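Local coordinates for protein Alpha/beta hydrolase (Novosphingobium aromaticivorans, PDB 3BWX) that probably hydrolyses an as yet unassigned substrate, using an alpha/beta hydrolase fold, and binds calcium ions, at residues His19-Glu24 with Asn41-Glu46; Asp74-Gln79 with Glu204-Pro209; Pro229-Arg234 with Ala276-Leu281. The protein carries 1 engineered substitution. All coordinates share one frame; numbering follows the deposited sequence.

Contact 1 (His19-Glu24 with Asn41-Glu46); sequences HFRAYE and NARDFE
R21 turns one face of its guanidinium to the aliphatic start of R43, whose CG lies 3.8 Å from R21 NH2, and at the edge of the same group, near its plane, E46 CB stands 4.1 Å from R21 NH1. Water 2 also sits in that plane at the edge, and R21 makes a cation-pi contact with Y5. The E46 side chain lies beside that of R21 and points the same way, carboxylate and guanidinium planes only 19° apart, yet R21 NH1 and E46 OE1 remain 4.7 Å from each other. Water 2 bridges the interval: it accepts from R21 NH1 and donates to E46 OE1 at 2.6 Å. The other oxygen, E46 OE2, forms a salt bridge to R184. The Y23 ring has waters 1 and 3 in its plane at the hydroxyl edge. Water 1 binds Y23 OH, accepts from R21 NH1 and donates to A42 O at 2.7 Å, while water 3 joins Y23 OH to E46 O. R21 arrives here straight, with chi2 -178° and chi3 166° carrying CD and NE outward, and on the way its CD passes A42 CB at 3.9 Å. The R43 guanidinium has N41 OD1 over one face, toward the rim; R43 NE donates to K183 O and NH1 forms a salt bridge to D197. N41 OD1 accepts from R43 N at 2.8 Å. No direct hydrogen bond crosses between the segments, so the polar link is through water. The contact packs strand 17-23 of the central mixed sheet against the loop that follows strand 32-35. That loop leads to helix 46-52 through a short 3-10 segment, opened by N41 in an Asx turn.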
loop_
_atom_site.group_PDB
_atom_site.type_symbol
_atom_site.label_atom_id
_atom_site.label_comp_id
_atom_site.label_asym_id
_atom_site.label_seq_id
_atom_site.Cartn_x
_atom_site.Cartn_y
_atom_site.Cartn_z
ATOM N N HIS A 19 8.281 -11.573 3.264
ATOM C CA HIS A 19 8.223 -11.898 1.827
ATOM C C HIS A 19 8.089 -10.682 0.921
ATOM O O HIS A 19 7.361 -9.760 1.231
ATOM C CB HIS A 19 7.053 -12.802 1.604
ATOM C CG HIS A 19 6.788 -13.139 0.182
ATOM N ND1 HIS A 19 5.572 -12.856 -0.420
ATOM C CD2 HIS A 19 7.554 -13.731 -0.770
ATOM C CE1 HIS A 19 5.619 -13.254 -1.690
ATOM N NE2 HIS A 19 6.793 -13.822 -1.912
ATOM N N PHE A 20 8.835 -10.699 -0.189
ATOM C CA PHE A 20 8.627 -9.712 -1.255
ATOM C C PHE A 20 8.687 -10.371 -2.608
ATOM O O PHE A 20 9.459 -11.345 -2.806
ATOM C CB PHE A 20 9.569 -8.471 -1.241
ATOM C CG PHE A 20 11.036 -8.745 -1.412
ATOM C CD1 PHE A 20 11.815 -9.288 -0.381
ATOM C CD2 PHE A 20 11.674 -8.401 -2.594
ATOM C CE1 PHE A 20 13.179 -9.479 -0.585
ATOM C CE2 PHE A 20 13.039 -8.568 -2.740
ATOM C CZ PHE A 20 13.750 -9.112 -1.765
ATOM N N ARG A 21 7.851 -9.868 -3.518
ATOM C CA ARG A 21 7.976 -10.221 -4.936
ATOM C C ARG A 21 8.994 -9.322 -5.550
ATOM O O ARG A 21 8.963 -8.112 -5.296
ATOM C CB ARG A 21 6.693 -10.114 -5.690
ATOM C CG ARG A 21 5.599 -11.086 -5.218
ATOM C CD ARG A 21 4.304 -10.969 -6.065
ATOM N NE ARG A 21 3.384 -12.081 -5.855
ATOM C CZ ARG A 21 2.219 -12.194 -6.482
ATOM N NH1 ARG A 21 1.835 -11.261 -7.294
ATOM N NH2 ARG A 21 1.467 -13.273 -6.297
ATOM N N ALA A 22 9.908 -9.883 -6.327
ATOM C CA ALA A 22 10.932 -9.077 -7.009
ATOM C C ALA A 22 10.765 -9.236 -8.511
ATOM O O ALA A 22 10.692 -10.366 -9.039
ATOM C CB ALA A 22 12.352 -9.518 -6.574
ATOM N N TYR A 23 10.672 -8.116 -9.203
ATOM C CA TYR A 23 10.564 -8.089 -10.651
ATOM C C TYR A 23 11.828 -7.502 -11.193
ATOM O O TYR A 23 12.262 -6.430 -10.817
ATOM C CB TYR A 23 9.390 -7.231 -11.106
ATOM C CG TYR A 23 8.020 -7.692 -10.623
ATOM C CD1 TYR A 23 7.637 -7.533 -9.284
ATOM C CD2 TYR A 23 7.103 -8.284 -11.468
ATOM C CE1 TYR A 23 6.384 -7.923 -8.838
ATOM C CE2 TYR A 23 5.850 -8.655 -11.027
ATOM C CZ TYR A 23 5.496 -8.509 -9.695
ATOM O OH TYR A 23 4.240 -8.878 -9.299
ATOM N N GLU A 24 12.437 -8.211 -12.122
ATOM C CA GLU A 24 13.729 -7.826 -12.657
ATOM C C GLU A 24 13.570 -6.636 -13.600
ATOM O O GLU A 24 12.524 -6.449 -14.248
ATOM C CB GLU A 24 14.377 -9.008 -13.368
ATOM C CG GLU A 24 15.815 -8.746 -13.753
ATOM C CD GLU A 24 16.719 -8.463 -12.544
ATOM O OE1 GLU A 24 16.784 -7.279 -12.056
ATOM O OE2 GLU A 24 17.353 -9.453 -12.082
ATOM N N ASN A 41 -1.451 -6.808 0.538
ATOM C CA ASN A 41 -0.278 -7.624 0.241
ATOM C C ASN A 41 0.268 -7.298 -1.189
ATOM O O ASN A 41 -0.188 -6.363 -1.895
ATOM C CB ASN A 41 -0.604 -9.121 0.445
ATOM C CG ASN A 41 -1.643 -9.617 -0.546
ATOM O OD1 ASN A 41 -1.336 -9.726 -1.739
ATOM N ND2 ASN A 41 -2.883 -9.842 -0.085
ATOM N N ALA A 42 1.285 -8.034 -1.613
ATOM C CA ALA A 42 1.974 -7.727 -2.859
ATOM C C ALA A 42 1.036 -7.797 -4.061
ATOM O O ALA A 42 1.256 -7.132 -5.096
ATOM C CB ALA A 42 3.143 -8.682 -3.071
ATOM N N ARG A 43 -0.044 -8.571 -3.954
ATOM C CA ARG A 43 -0.976 -8.704 -5.088
ATOM C C ARG A 43 -1.687 -7.417 -5.475
ATOM O O ARG A 43 -2.145 -7.283 -6.592
ATOM C CB ARG A 43 -1.986 -9.848 -4.907
ATOM C CG ARG A 43 -1.290 -11.146 -4.705
ATOM C CD ARG A 43 -2.204 -12.369 -4.779
ATOM N NE ARG A 43 -3.333 -12.408 -3.853
ATOM C CZ ARG A 43 -3.267 -12.690 -2.550
ATOM N NH1 ARG A 43 -2.119 -12.847 -1.940
ATOM N NH2 ARG A 43 -4.393 -12.720 -1.861
ATOM N N ASP A 44 -1.729 -6.441 -4.570
ATOM C CA ASP A 44 -2.320 -5.126 -4.929
ATOM C C ASP A 44 -1.553 -4.479 -6.049
ATOM O O ASP A 44 -2.124 -3.677 -6.810
ATOM C CB ASP A 44 -2.406 -4.176 -3.739
ATOM C CG ASP A 44 -3.727 -4.306 -2.958
ATOM O OD1 ASP A 44 -4.561 -5.217 -3.216
ATOM O OD2 ASP A 44 -3.944 -3.469 -2.087
ATOM N N PHE A 45 -0.285 -4.880 -6.204
ATOM C CA PHE A 45 0.594 -4.364 -7.259
ATOM C C PHE A 45 0.823 -5.302 -8.430
ATOM O O PHE A 45 1.706 -5.084 -9.275
ATOM C CB PHE A 45 1.928 -3.977 -6.606
ATOM C CG PHE A 45 1.782 -2.924 -5.549
ATOM C CD1 PHE A 45 1.511 -1.588 -5.900
ATOM C CD2 PHE A 45 1.856 -3.269 -4.209
ATOM C CE1 PHE A 45 1.343 -0.620 -4.913
ATOM C CE2 PHE A 45 1.673 -2.286 -3.240
ATOM C CZ PHE A 45 1.426 -0.997 -3.581
ATOM N N GLU A 46 0.036 -6.371 -8.528
ATOM C CA GLU A 46 0.368 -7.440 -9.470
ATOM C C GLU A 46 0.329 -6.962 -10.931
ATOM O O GLU A 46 1.032 -7.526 -11.772
ATOM C CB GLU A 46 -0.578 -8.639 -9.293
ATOM C CG GLU A 46 -2.059 -8.366 -9.578
ATOM C CD GLU A 46 -3.056 -9.490 -9.247
ATOM O OE1 GLU A 46 -2.613 -10.504 -8.658
ATOM O OE2 GLU A 46 -4.281 -9.315 -9.544
HETATM O O HOH W 1 2.461 -8.530 -7.116
HETATM O O HOH W 2 -0.539 -12.111 -8.599
HETATM O O HOH W 3 2.544 -9.729 -11.098
#

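Contact 2 (Asp74-Gln79 with Glu204-Pro209); sequences DPMTYQ and EPFEAP. With CA (calcium ion), chain B; EDO (1,2-ethanediol), chain P.
M76 (selenomethionine), F206 and P75 carry this surface contact. The M76 side chain crosses the F206 ring obliquely: M76 CB stands 3.8 Å from the ring centroid and 10° off its normal, a CH-pi contact over the centre of the face. With chi1 at -166°, CG is anti to the backbone N and comes within 3.7 Å of F206 CG. M76 SE lies 4.7 Å from the F206 ring centroid, oblique to the ring, as a Met-aromatic contact, and M76 CE reaches on to the carboxylate of E207. The backbone takes part as well, M76 N lying 3.6 Å from F206 CE2 over the same face. P75 adds its CB, 3.9 Å from F206 CE2, and its CG touches E204 OE1. F206 occupies the second position of a type II' turn from P205 to A208, and its positive phi of 47° belongs to that turn. P205 O and A208 O, at 2.5 and 2.4 Å, bind a calcium ion whose other five ligands are waters. Water 7 donates to both Q79 OE1 and E207 OE1. No hydrogen bond passes directly between the segments. Direct cohesion is therefore van der Waals and CH-pi packing on one face of the F206 ring, whereas polar coupling passes through solvent, including calcium-bound water 6, which donates to Y78 O.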
loop_
_atom_site.group_PDB
_atom_site.type_symbol
_atom_site.label_atom_id
_atom_site.label_comp_id
_atom_site.label_asym_id
_atom_site.label_seq_id
_atom_site.Cartn_x
_atom_site.Cartn_y
_atom_site.Cartn_z
ATOM N N ASP A 74 3.838 -12.438 18.756
ATOM C CA ASP A 74 3.383 -11.336 19.581
ATOM C C ASP A 74 2.634 -10.316 18.713
ATOM O O ASP A 74 3.275 -9.456 18.043
ATOM C CB ASP A 74 4.592 -10.660 20.204
ATOM C CG ASP A 74 4.235 -9.516 21.098
ATOM O OD1 ASP A 74 3.011 -9.254 21.249
ATOM O OD2 ASP A 74 5.153 -8.867 21.658
ATOM N N PRO A 75 1.292 -10.412 18.727
ATOM C CA PRO A 75 0.523 -9.461 17.924
ATOM C C PRO A 75 0.696 -7.979 18.304
ATOM O O PRO A 75 0.262 -7.138 17.558
ATOM C CB PRO A 75 -0.952 -9.939 18.085
ATOM C CG PRO A 75 -0.934 -11.120 18.838
ATOM C CD PRO A 75 0.438 -11.380 19.432
HETATM N N MSE A 76 1.291 -7.647 19.444
HETATM C CA MSE A 76 1.581 -6.254 19.775
HETATM C C MSE A 76 2.674 -5.706 18.821
HETATM O O MSE A 76 2.849 -4.501 18.712
HETATM C CB MSE A 76 2.010 -6.055 21.249
HETATM C CG MSE A 76 1.967 -4.593 21.661
HETATM SE SE MSE A 76 2.175 -4.408 23.554
HETATM C CE MSE A 76 2.617 -2.492 23.593
ATOM N N THR A 77 3.399 -6.557 18.094
ATOM C CA THR A 77 4.316 -6.059 17.075
ATOM C C THR A 77 3.689 -5.606 15.746
ATOM O O THR A 77 4.402 -5.128 14.860
ATOM C CB THR A 77 5.409 -7.126 16.737
ATOM O OG1 THR A 77 4.801 -8.273 16.112
ATOM C CG2 THR A 77 6.166 -7.480 17.956
ATOM N N TYR A 78 2.372 -5.774 15.651
ATOM C CA TYR A 78 1.585 -5.299 14.485
ATOM C C TYR A 78 1.313 -3.801 14.673
ATOM O O TYR A 78 0.248 -3.404 15.123
ATOM C CB TYR A 78 0.293 -6.108 14.386
ATOM C CG TYR A 78 0.461 -7.530 13.960
ATOM C CD1 TYR A 78 1.338 -7.884 12.914
ATOM C CD2 TYR A 78 -0.303 -8.560 14.526
ATOM C CE1 TYR A 78 1.459 -9.261 12.466
ATOM C CE2 TYR A 78 -0.181 -9.876 14.073
ATOM C CZ TYR A 78 0.712 -10.230 13.076
ATOM O OH TYR A 78 0.815 -11.524 12.618
ATOM N N GLN A 79 2.328 -2.981 14.417
ATOM C CA GLN A 79 2.178 -1.535 14.558
ATOM C C GLN A 79 3.127 -0.831 13.595
ATOM O O GLN A 79 4.163 -1.428 13.196
ATOM C CB GLN A 79 2.434 -1.160 16.018
ATOM C CG GLN A 79 3.820 -1.540 16.535
ATOM C CD GLN A 79 4.051 -1.097 17.941
ATOM O OE1 GLN A 79 3.311 -0.270 18.488
ATOM N NE2 GLN A 79 5.075 -1.670 18.568
ATOM N N GLU A 204 -6.328 -6.758 16.973
ATOM C CA GLU A 204 -6.149 -6.546 18.404
ATOM C C GLU A 204 -5.545 -5.176 18.618
ATOM O O GLU A 204 -4.513 -4.838 18.027
ATOM C CB GLU A 204 -5.273 -7.653 19.016
ATOM C CG GLU A 204 -5.954 -9.008 18.968
ATOM C CD GLU A 204 -5.093 -10.153 19.536
ATOM O OE1 GLU A 204 -4.009 -9.875 20.100
ATOM O OE2 GLU A 204 -5.499 -11.332 19.363
ATOM N N PRO A 205 -6.229 -4.319 19.387
ATOM C CA PRO A 205 -5.712 -2.930 19.509
ATOM C C PRO A 205 -4.405 -2.737 20.244
ATOM O O PRO A 205 -3.576 -1.901 19.841
ATOM C CB PRO A 205 -6.828 -2.202 20.247
ATOM C CG PRO A 205 -7.581 -3.243 20.981
ATOM C CD PRO A 205 -7.535 -4.442 20.055
ATOM N N PHE A 206 -4.230 -3.492 21.318
ATOM C CA PHE A 206 -3.207 -3.187 22.313
ATOM C C PHE A 206 -3.299 -1.699 22.646
ATOM O O PHE A 206 -4.370 -1.251 22.993
ATOM C CB PHE A 206 -1.841 -3.672 21.835
ATOM C CG PHE A 206 -1.719 -5.162 21.879
ATOM C CD1 PHE A 206 -1.369 -5.828 23.045
ATOM C CD2 PHE A 206 -2.100 -5.908 20.763
ATOM C CE1 PHE A 206 -1.283 -7.225 23.044
ATOM C CE2 PHE A 206 -2.053 -7.314 20.780
ATOM C CZ PHE A 206 -1.626 -7.952 21.880
ATOM N N GLU A 207 -2.260 -0.898 22.466
ATOM C CA GLU A 207 -2.379 0.503 22.950
ATOM C C GLU A 207 -3.343 1.432 22.186
ATOM O O GLU A 207 -3.809 2.441 22.725
ATOM C CB GLU A 207 -1.021 1.163 23.044
ATOM C CG GLU A 207 -0.092 0.454 24.045
ATOM C CD GLU A 207 1.368 0.736 23.779
ATOM O OE1 GLU A 207 1.842 0.367 22.674
ATOM O OE2 GLU A 207 2.032 1.319 24.680
ATOM N N ALA A 208 -3.649 1.105 20.939
ATOM C CA ALA A 208 -4.540 1.970 20.135
ATOM C C ALA A 208 -5.208 1.154 19.074
ATOM O O ALA A 208 -4.590 0.247 18.541
ATOM C CB ALA A 208 -3.748 3.093 19.484
ATOM N N PRO A 209 -6.442 1.494 18.729
ATOM C CA PRO A 209 -7.149 0.756 17.705
ATOM C C PRO A 209 -6.374 0.706 16.410
ATOM O O PRO A 209 -5.659 1.647 16.053
ATOM C CB PRO A 209 -8.390 1.608 17.452
ATOM C CG PRO A 209 -8.590 2.353 18.681
ATOM C CD PRO A 209 -7.223 2.641 19.227
HETATM CA CA CA B . -2.715 -0.983 17.715
HETATM C C1 EDO P . 8.109 -12.968 16.486
HETATM O O1 EDO P . 7.218 -14.026 16.113
HETATM C C2 EDO P . 7.416 -11.611 16.567
HETATM O O2 EDO P . 6.445 -11.608 17.621
HETATM O O HOH W 4 -1.817 -5.250 17.026
HETATM O O HOH W 5 -1.213 -2.870 18.059
HETATM O O HOH W 6 -1.211 -1.152 15.561
HETATM O O HOH W 7 4.469 -0.413 21.348
HETATM O O HOH W 8 -3.833 -2.611 16.479
HETATM O O HOH W 9 -1.258 0.131 19.250
HETATM O O HOH W 10 -2.975 1.079 16.453
#

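Contact 3 (Pro229-Arg234 with Ala276-Leu281); sequences PLLVLR and AAIGRL
L231 and L281 meet through L231 CB and L281 CG, 3.9 Å apart, where helix 272-282 packs on the central sheet of the alpha/beta hydrolase fold. The strand and helix segments run nearly antiparallel, at 166° between their N-to-C directions, with their axes 8.7 Å apart at closest approach. Both leucines set out toward the opposite segment. In L231 the first torsion, chi1 168°, places CG anti to the backbone N. Its branches then press on A277: L231 CD2 is 3.6 Å from A277 CB and equally close to A277 C, reaching the helix backbone beside the alanine methyl. The same L231 methyl also touches I278, whose CG1 is at 4.1 Å. Two residues along the strand, L233 points the same way but takes a different rotation, chi1 -65°, with CG anti to the carbonyl carbon, and its CD2 comes to A277 CB at 4.0 Å. A277 CB is therefore touched by two leucines. R280 of the helix lies on V258 of strand 255-260, and L281 on A124 and V126 of strand 122-128, so the helix reaches both neighbours of strand 230-235 in the sheet. L231 and L233 lie on V258 too. No hydrogen bond joins the segments; the interface is apolar packing within the buried core. At the start of the strand, L281 CD2 settles against the backbone, 3.8 Å from both P229 O and L231 N.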
loop_
_atom_site.group_PDB
_atom_site.type_symbol
_atom_site.label_atom_id
_atom_site.label_comp_id
_atom_site.label_asym_id
_atom_site.label_seq_id
_atom_site.Cartn_x
_atom_site.Cartn_y
_atom_site.Cartn_z
ATOM N N PRO A 229 10.841 14.647 -5.809
ATOM C CA PRO A 229 9.747 14.544 -6.810
ATOM C C PRO A 229 8.598 13.698 -6.308
ATOM O O PRO A 229 8.809 12.557 -5.834
ATOM C CB PRO A 229 10.424 13.909 -8.016
ATOM C CG PRO A 229 11.892 14.253 -7.842
ATOM C CD PRO A 229 12.153 14.302 -6.372
ATOM N N LEU A 230 7.387 14.234 -6.390
ATOM C CA LEU A 230 6.234 13.642 -5.734
ATOM C C LEU A 230 4.993 13.772 -6.572
ATOM O O LEU A 230 4.647 14.850 -7.058
ATOM C CB LEU A 230 6.006 14.284 -4.347
ATOM C CG LEU A 230 4.893 13.677 -3.481
ATOM C CD1 LEU A 230 5.029 12.188 -3.098
ATOM C CD2 LEU A 230 4.762 14.557 -2.189
ATOM N N LEU A 231 4.302 12.645 -6.638
ATOM C CA LEU A 231 2.934 12.530 -7.110
ATOM C C LEU A 231 2.036 12.110 -5.966
ATOM O O LEU A 231 2.368 11.166 -5.223
ATOM C CB LEU A 231 2.849 11.452 -8.192
ATOM C CG LEU A 231 1.437 10.950 -8.636
ATOM C CD1 LEU A 231 0.613 12.064 -9.310
ATOM C CD2 LEU A 231 1.558 9.701 -9.570
ATOM N N VAL A 232 0.893 12.793 -5.879
ATOM C CA VAL A 232 -0.188 12.444 -4.976
ATOM C C VAL A 232 -1.398 12.030 -5.811
ATOM O O VAL A 232 -1.874 12.827 -6.628
ATOM C CB VAL A 232 -0.553 13.585 -4.035
ATOM C CG1 VAL A 232 -1.654 13.127 -3.065
ATOM C CG2 VAL A 232 0.635 14.055 -3.257
ATOM N N LEU A 233 -1.877 10.818 -5.660
ATOM C CA LEU A 233 -3.114 10.354 -6.255
ATOM C C LEU A 233 -4.221 10.437 -5.208
ATOM O O LEU A 233 -4.059 10.090 -4.042
ATOM C CB LEU A 233 -2.966 8.889 -6.784
ATOM C CG LEU A 233 -1.971 8.675 -7.945
ATOM C CD1 LEU A 233 -1.573 7.220 -8.136
ATOM C CD2 LEU A 233 -2.513 9.267 -9.253
ATOM N N ARG A 234 -5.400 10.852 -5.610
ATOM C CA ARG A 234 -6.540 10.940 -4.717
ATOM C C ARG A 234 -7.768 10.380 -5.436
ATOM O O ARG A 234 -8.040 10.768 -6.585
ATOM C CB ARG A 234 -6.824 12.411 -4.317
ATOM C CG ARG A 234 -7.980 12.511 -3.378
ATOM C CD ARG A 234 -8.370 13.908 -3.009
ATOM N NE ARG A 234 -9.554 13.727 -2.185
ATOM C CZ ARG A 234 -10.826 13.857 -2.558
ATOM N NH1 ARG A 234 -11.171 14.385 -3.739
ATOM N NH2 ARG A 234 -11.783 13.527 -1.717
ATOM N N ALA A 276 -0.597 6.488 -16.230
ATOM C CA ALA A 276 0.029 7.627 -16.916
ATOM C C ALA A 276 0.681 8.575 -15.905
ATOM O O ALA A 276 1.770 9.061 -16.120
ATOM C CB ALA A 276 -0.984 8.388 -17.770
ATOM N N ALA A 277 0.009 8.816 -14.767
ATOM C CA ALA A 277 0.557 9.689 -13.709
ATOM C C ALA A 277 1.880 9.145 -13.149
ATOM O O ALA A 277 2.829 9.883 -12.973
ATOM C CB ALA A 277 -0.467 9.934 -12.582
ATOM N N ILE A 278 1.882 7.864 -12.835
ATOM C CA ILE A 278 3.061 7.186 -12.351
ATOM C C ILE A 278 4.205 7.275 -13.388
ATOM O O ILE A 278 5.366 7.550 -13.060
ATOM C CB ILE A 278 2.720 5.754 -11.919
ATOM C CG1 ILE A 278 1.913 5.784 -10.656
ATOM C CG2 ILE A 278 3.986 4.917 -11.663
ATOM C CD1 ILE A 278 1.220 4.443 -10.358
ATOM N N GLY A 279 3.869 7.136 -14.677
ATOM C CA GLY A 279 4.866 7.279 -15.728
ATOM C C GLY A 279 5.490 8.669 -15.723
ATOM O O GLY A 279 6.689 8.827 -15.866
ATOM N N ARG A 280 4.682 9.705 -15.556
ATOM C CA ARG A 280 5.202 11.076 -15.483
ATOM C C ARG A 280 6.118 11.270 -14.294
ATOM O O ARG A 280 7.151 11.947 -14.400
ATOM C CB ARG A 280 4.087 12.083 -15.435
ATOM C CG ARG A 280 3.238 12.147 -16.705
ATOM C CD ARG A 280 2.322 13.411 -16.713
ATOM N NE ARG A 280 1.391 13.483 -15.575
ATOM C CZ ARG A 280 0.225 12.847 -15.534
ATOM N NH1 ARG A 280 -0.140 12.152 -16.591
ATOM N NH2 ARG A 280 -0.572 12.924 -14.479
ATOM N N LEU A 281 5.759 10.647 -13.182
ATOM C CA LEU A 281 6.549 10.745 -11.914
ATOM C C LEU A 281 7.885 10.081 -12.101
ATOM O O LEU A 281 8.933 10.644 -11.800
ATOM C CB LEU A 281 5.736 10.212 -10.737
ATOM C CG LEU A 281 6.352 10.151 -9.335
ATOM C CD1 LEU A 281 7.338 8.969 -9.084
ATOM C CD2 LEU A 281 7.033 11.494 -9.058
#

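Contacts 1 and 3 both reach the central mixed sheet, on strands far apart in its order: 17-23 is next to one outermost strand and 230-235 next to the other. Their centres are 20 Å apart and their nearest atoms about 7 Å. Contact 2 is a surface contact between two loops, its nearest atoms about 12 Å from contact 1 and about 21 Å from contact 3, which lies across the centre of the chain. Contact 2 alone holds the annotated calcium ligands, although the L281 side chain of contact 3 is about 11 Å from a bound calcium ion. Contacts 1 and 3 lie away from the annotated sites; a GxSxG pattern after strand 99-104 is consistent with a nucleophile elbow.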